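Pyridoxal kinase (Entamoeba histolytica, PDB 4S1H) probably phosphorylates pyridoxal with ATP to give pyridoxal 5'-phosphate, as a magnesium-dependent member of the ribokinase clan. Local coordinates at residues S180-S192 with N199-G211. Residues are numbered along the deposited sequence; the frame is centred on the assembly and turned at random.
With ADP (adenosine-5'-diphosphate), chain C.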
loop_
_atom_site.group_PDB
_atom_site.type_symbol
_atom_site.label_atom_id
_atom_site.label_comp_id
_atom_site.label_asym_id
_atom_site.label_seq_id
_atom_site.Cartn_x
_atom_site.Cartn_y
_atom_site.Cartn_z
ATOM N N SER A 180 24.089 7.912 -3.607
ATOM C CA SER A 180 24.942 8.244 -2.480
ATOM C C SER A 180 26.334 7.725 -2.677
ATOM O O SER A 180 26.535 6.538 -2.945
ATOM C CB SER A 180 24.398 7.716 -1.136
ATOM O OG SER A 180 24.159 6.329 -1.126
ATOM N N ILE A 181 27.275 8.658 -2.589
ATOM C CA ILE A 181 28.704 8.394 -2.574
ATOM C C ILE A 181 29.240 9.165 -1.374
ATOM O O ILE A 181 29.081 10.377 -1.297
ATOM C CB ILE A 181 29.404 8.891 -3.852
ATOM C CG1 ILE A 181 28.795 8.261 -5.101
ATOM C CG2 ILE A 181 30.910 8.619 -3.761
ATOM C CD1 ILE A 181 29.077 9.027 -6.384
ATOM N N LYS A 182 29.902 8.464 -0.456
ATOM C CA LYS A 182 30.516 9.093 0.738
ATOM C C LYS A 182 31.672 10.012 0.358
ATOM O O LYS A 182 32.565 9.609 -0.371
ATOM C CB LYS A 182 31.044 8.024 1.718
ATOM C CG LYS A 182 30.026 6.985 2.180
ATOM C CD LYS A 182 30.687 5.993 3.124
ATOM C CE LYS A 182 29.803 4.845 3.533
ATOM N NZ LYS A 182 29.346 3.982 2.416
ATOM N N GLU A 183 31.613 11.260 0.814
ATOM C CA GLU A 183 32.709 12.217 0.653
ATOM C C GLU A 183 32.782 13.072 1.932
ATOM O O GLU A 183 32.041 14.045 2.089
ATOM C CB GLU A 183 32.508 13.075 -0.612
ATOM C CG GLU A 183 33.805 13.423 -1.346
ATOM C CD GLU A 183 34.268 12.314 -2.300
ATOM O OE1 GLU A 183 34.563 11.187 -1.835
ATOM O OE2 GLU A 183 34.347 12.560 -3.529
ATOM N N GLY A 184 33.664 12.681 2.855
ATOM C CA GLY A 184 33.761 13.321 4.177
ATOM C C GLY A 184 32.500 13.135 5.013
ATOM O O GLY A 184 32.105 12.004 5.277
ATOM N N ASN A 185 31.866 14.243 5.417
ATOM C CA ASN A 185 30.549 14.222 6.089
ATOM C C ASN A 185 29.422 14.674 5.165
ATOM O O ASN A 185 28.355 15.114 5.629
ATOM C CB ASN A 185 30.555 15.098 7.337
ATOM C CG ASN A 185 31.593 14.666 8.354
ATOM O OD1 ASN A 185 32.098 13.539 8.315
ATOM N ND2 ASN A 185 31.904 15.558 9.289
ATOM N N ASP A 186 29.679 14.587 3.859
ATOM C CA ASP A 186 28.664 14.780 2.860
ATOM C C ASP A 186 28.404 13.473 2.149
ATOM O O ASP A 186 29.183 12.521 2.201
ATOM C CB ASP A 186 29.083 15.840 1.837
ATOM C CG ASP A 186 29.361 17.184 2.482
ATOM O OD1 ASP A 186 28.440 17.728 3.142
ATOM O OD2 ASP A 186 30.501 17.684 2.338
ATOM N N ILE A 187 27.264 13.476 1.490
ATOM C CA ILE A 187 26.847 12.473 0.550
ATOM C C ILE A 187 26.853 13.190 -0.792
ATOM O O ILE A 187 26.182 14.223 -0.948
ATOM C CB ILE A 187 25.405 12.018 0.928
ATOM C CG1 ILE A 187 25.439 11.232 2.254
ATOM C CG2 ILE A 187 24.754 11.198 -0.185
ATOM C CD1 ILE A 187 24.054 10.961 2.825
ATOM N N ILE A 188 27.539 12.634 -1.793
ATOM C CA ILE A 188 27.426 13.136 -3.171
ATOM C C ILE A 188 26.532 12.242 -3.993
ATOM O O ILE A 188 26.648 11.023 -3.937
ATOM C CB ILE A 188 28.784 13.211 -3.895
ATOM C CG1 ILE A 188 29.800 13.865 -3.002
ATOM C CG2 ILE A 188 28.611 13.946 -5.221
ATOM C CD1 ILE A 188 29.415 15.228 -2.473
ATOM N N LEU A 189 25.599 12.868 -4.712
ATOM C CA LEU A 189 24.801 12.229 -5.712
ATOM C C LEU A 189 25.408 12.581 -7.059
ATOM O O LEU A 189 25.801 13.720 -7.262
ATOM C CB LEU A 189 23.347 12.703 -5.592
ATOM C CG LEU A 189 22.353 12.340 -6.679
ATOM C CD1 LEU A 189 20.969 12.091 -6.053
ATOM C CD2 LEU A 189 22.284 13.417 -7.748
ATOM N N LEU A 190 25.511 11.599 -7.948
ATOM C CA LEU A 190 26.013 11.786 -9.303
ATOM C C LEU A 190 24.928 11.388 -10.305
ATOM O O LEU A 190 24.278 10.327 -10.147
ATOM C CB LEU A 190 27.268 10.948 -9.517
ATOM C CG LEU A 190 27.730 10.760 -10.969
ATOM C CD1 LEU A 190 28.312 12.045 -11.541
ATOM C CD2 LEU A 190 28.729 9.622 -11.003
ATOM N N CYS A 191 24.643 12.250 -11.279
ATOM C CA CYS A 191 23.758 11.899 -12.395
ATOM C C CYS A 191 24.606 11.858 -13.646
ATOM O O CYS A 191 25.193 12.881 -14.025
ATOM C CB CYS A 191 22.663 12.911 -12.573
ATOM S SG CYS A 191 21.335 12.284 -13.614
ATOM N N SER A 192 24.688 10.677 -14.255
ATOM C CA SER A 192 25.601 10.419 -15.359
ATOM C C SER A 192 24.761 9.980 -16.559
ATOM O O SER A 192 23.925 9.094 -16.441
ATOM C CB SER A 192 26.547 9.297 -14.984
ATOM O OG SER A 192 27.412 8.912 -16.052
ATOM N N ASN A 199 23.052 15.952 -22.932
ATOM C CA ASN A 199 22.731 16.000 -21.501
ATOM C C ASN A 199 23.970 16.395 -20.743
ATOM O O ASN A 199 25.080 16.106 -21.185
ATOM C CB ASN A 199 22.282 14.641 -21.007
ATOM C CG ASN A 199 21.149 14.092 -21.825
ATOM O OD1 ASN A 199 19.999 14.483 -21.634
ATOM N ND2 ASN A 199 21.470 13.202 -22.764
ATOM N N LYS A 200 23.774 17.041 -19.600
ATOM C CA LYS A 200 24.903 17.491 -18.781
ATOM C C LYS A 200 24.977 16.700 -17.475
ATOM O O LYS A 200 24.063 16.751 -16.665
ATOM C CB LYS A 200 24.764 18.975 -18.467
ATOM C CG LYS A 200 25.071 19.883 -19.642
ATOM C CD LYS A 200 25.006 21.337 -19.217
ATOM C CE LYS A 200 26.246 21.884 -18.521
ATOM N NZ LYS A 200 27.359 22.303 -19.419
ATOM N N ASN A 201 26.117 16.009 -17.266
ATOM C CA ASN A 201 26.323 15.313 -16.018
ATOM C C ASN A 201 26.402 16.303 -14.874
ATOM O O ASN A 201 26.962 17.413 -15.025
ATOM C CB ASN A 201 27.663 14.528 -16.027
ATOM C CG ASN A 201 27.633 13.310 -16.935
ATOM O OD1 ASN A 201 26.595 12.969 -17.530
ATOM N ND2 ASN A 201 28.762 12.646 -17.047
ATOM N N PHE A 202 25.939 15.881 -13.697
ATOM C CA PHE A 202 25.957 16.745 -12.538
ATOM C C PHE A 202 26.089 15.992 -11.224
ATOM O O PHE A 202 25.842 14.772 -11.150
ATOM C CB PHE A 202 24.734 17.671 -12.500
ATOM C CG PHE A 202 23.419 16.975 -12.248
ATOM C CD1 PHE A 202 22.913 16.773 -10.947
ATOM C CD2 PHE A 202 22.646 16.623 -13.323
ATOM C CE1 PHE A 202 21.665 16.176 -10.753
ATOM C CE2 PHE A 202 21.396 16.037 -13.145
ATOM C CZ PHE A 202 20.899 15.817 -11.862
ATOM N N THR A 203 26.516 16.740 -10.212
ATOM C CA THR A 203 26.508 16.265 -8.832
ATOM C C THR A 203 25.706 17.196 -7.934
ATOM O O THR A 203 25.416 18.341 -8.286
ATOM C CB THR A 203 27.926 16.080 -8.249
ATOM O OG1 THR A 203 28.677 17.304 -8.322
ATOM C CG2 THR A 203 28.679 14.969 -8.966
ATOM N N ILE A 204 25.265 16.649 -6.802
ATOM C CA ILE A 204 24.647 17.412 -5.734
ATOM C C ILE A 204 25.313 16.961 -4.449
ATOM O O ILE A 204 25.450 15.743 -4.215
ATOM C CB ILE A 204 23.127 17.113 -5.621
ATOM C CG1 ILE A 204 22.417 17.426 -6.948
ATOM C CG2 ILE A 204 22.496 17.878 -4.452
ATOM C CD1 ILE A 204 20.921 17.205 -6.968
ATOM N N LYS A 205 25.709 17.940 -3.632
ATOM C CA LYS A 205 26.327 17.695 -2.320
ATOM C C LYS A 205 25.251 17.836 -1.225
ATOM O O LYS A 205 24.587 18.872 -1.130
ATOM C CB LYS A 205 27.483 18.659 -2.088
ATOM C CG LYS A 205 28.275 18.368 -0.823
ATOM C CD LYS A 205 29.361 19.402 -0.568
ATOM C CE LYS A 205 30.349 19.554 -1.678
ATOM N NZ LYS A 205 30.960 18.286 -2.134
ATOM N N ILE A 206 25.109 16.793 -0.414
ATOM C CA ILE A 206 24.087 16.718 0.633
ATOM C C ILE A 206 24.768 16.517 1.996
ATOM O O ILE A 206 25.488 15.548 2.161
ATOM C CB ILE A 206 23.173 15.522 0.376
ATOM C CG1 ILE A 206 22.502 15.672 -1.002
ATOM C CG2 ILE A 206 22.127 15.384 1.484
ATOM C CD1 ILE A 206 22.265 14.360 -1.722
ATOM N N PRO A 207 24.504 17.403 2.978
ATOM C CA PRO A 207 25.124 17.189 4.304
ATOM C C PRO A 207 24.545 15.968 4.951
ATOM O O PRO A 207 23.326 15.784 4.877
ATOM C CB PRO A 207 24.732 18.445 5.093
ATOM C CG PRO A 207 24.431 19.478 4.062
ATOM C CD PRO A 207 23.842 18.724 2.891
ATOM N N ARG A 208 25.382 15.107 5.517
ATOM C CA ARG A 208 24.869 13.892 6.149
ATOM C C ARG A 208 24.136 14.246 7.442
ATOM O O ARG A 208 24.631 15.040 8.240
ATOM C CB ARG A 208 25.989 12.893 6.460
ATOM C CG ARG A 208 25.433 11.518 6.842
ATOM C CD ARG A 208 26.551 10.567 7.306
ATOM N NE ARG A 208 27.257 9.930 6.204
ATOM C CZ ARG A 208 26.726 9.025 5.382
ATOM N NH1 ARG A 208 25.454 8.645 5.500
ATOM N NH2 ARG A 208 27.474 8.502 4.414
ATOM N N ILE A 209 22.968 13.655 7.629
ATOM C CA ILE A 209 22.223 13.720 8.876
ATOM C C ILE A 209 22.575 12.437 9.618
ATOM O O ILE A 209 22.587 11.364 9.024
ATOM C CB ILE A 209 20.702 13.787 8.609
ATOM C CG1 ILE A 209 20.350 15.085 7.870
ATOM C CG2 ILE A 209 19.931 13.655 9.914
ATOM C CD1 ILE A 209 18.932 15.146 7.336
ATOM N N GLU A 210 22.871 12.545 10.910
ATOM C CA GLU A 210 23.305 11.380 11.688
ATOM C C GLU A 210 22.255 10.268 11.735
ATOM O O GLU A 210 21.077 10.525 12.006
ATOM C CB GLU A 210 23.689 11.769 13.121
ATOM C CG GLU A 210 25.072 12.423 13.222
ATOM C CD GLU A 210 26.193 11.545 12.676
ATOM O OE1 GLU A 210 26.119 10.301 12.804
ATOM O OE2 GLU A 210 27.149 12.106 12.101
ATOM N N GLY A 211 22.700 9.044 11.445
ATOM C CA GLY A 211 21.828 7.866 11.369
ATOM C C GLY A 211 22.026 7.127 10.062
ATOM O O GLY A 211 22.351 7.751 9.039
HETATM P PB ADP C . 19.617 3.586 -0.220
HETATM O O1B ADP C . 20.957 3.318 0.427
HETATM O O2B ADP C . 18.440 3.315 0.702
HETATM O O3B ADP C . 19.542 2.987 -1.591
HETATM P PA ADP C . 20.690 6.280 -0.197
HETATM O O1A ADP C . 21.489 6.480 -1.456
HETATM O O2A ADP C . 21.395 5.934 1.072
HETATM O O3A ADP C . 19.539 5.170 -0.467
HETATM O "O5'" ADP C . 19.798 7.559 0.077
HETATM C "C5'" ADP C . 18.913 8.126 -0.867
HETATM C "C4'" ADP C . 18.886 9.605 -0.604
HETATM O "O4'" ADP C . 18.461 9.838 0.739
HETATM C "C3'" ADP C . 20.278 10.219 -0.713
HETATM O "O3'" ADP C . 20.545 10.664 -2.047
HETATM C "C2'" ADP C . 20.212 11.329 0.291
HETATM O "O2'" ADP C . 19.611 12.473 -0.299
HETATM C "C1'" ADP C . 19.279 10.812 1.371
HETATM N N9 ADP C . 19.951 10.225 2.555
HETATM C C8 ADP C . 20.114 8.939 2.892
HETATM N N7 ADP C . 20.760 8.811 4.078
HETATM C C5 ADP C . 21.008 10.053 4.516
HETATM C C6 ADP C . 21.647 10.657 5.709
HETATM N N6 ADP C . 22.161 9.856 6.666
HETATM N N1 ADP C . 21.701 12.004 5.771
HETATM C C2 ADP C . 21.184 12.802 4.794
HETATM N N3 ADP C . 20.583 12.316 3.689
HETATM C C4 ADP C . 20.472 10.978 3.510
HETATM O O HOH W 1 28.751 10.248 -18.687
#
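C191 and F202 pair across an antiparallel beta hairpin of the ribokinase-type fold, made by strands 186-193 and 202-207. Six backbone hydrogen bonds tie I187 to I206, L189 to I204 and C191 to F202. On the face that bears these residues, L189, F202 and I206 touch helix 234-250. At the end of this face away from ADP, the F202 ring lies back over strand 186-193. Its chi1 of 68° sets CG between the backbone N and the carbonyl carbon and brings the ring over C191. C191 CB presses on the ring face, 3.6 Å from the centroid, while SG sits obliquely near the rim. L189 fills the next hollow: its CD2 rests in the notch formed by F202 CE1 and I204 CG1, 4.1 Å from each. I187 CB meets I206 CB, and both residues continue into the nucleotide pocket. I187 CD1 lies over a face of the adenine, 3.6 Å from ADP C5, and I206 CD1 reaches O2' of the ribose.

The other face turns partly to helix 158-170. I188 lies side by side with K205 there, its CD1 against the lysine chain and its CG2 against T203 CB. K205 also passes D186, but D186 OD2 stays 4.5 Å from K205 NZ, beyond a salt bridge.

At the ADP end, R208 N continues the pairing with a bond to N185 O, in the type II' turn between strands 175-183 and 186-193. The R208 chain starts extended and bends at chi3 (-82°). This lays one face of the guanidinium over the end of I187, while K182 CG meets its edge. The next residue, I209, grips the adenine edge with two backbone hydrogen bonds. I209 N donates a hydrogen bond to ADP N1 at 2.8 Å, and I209 O accepts one from ADP N6.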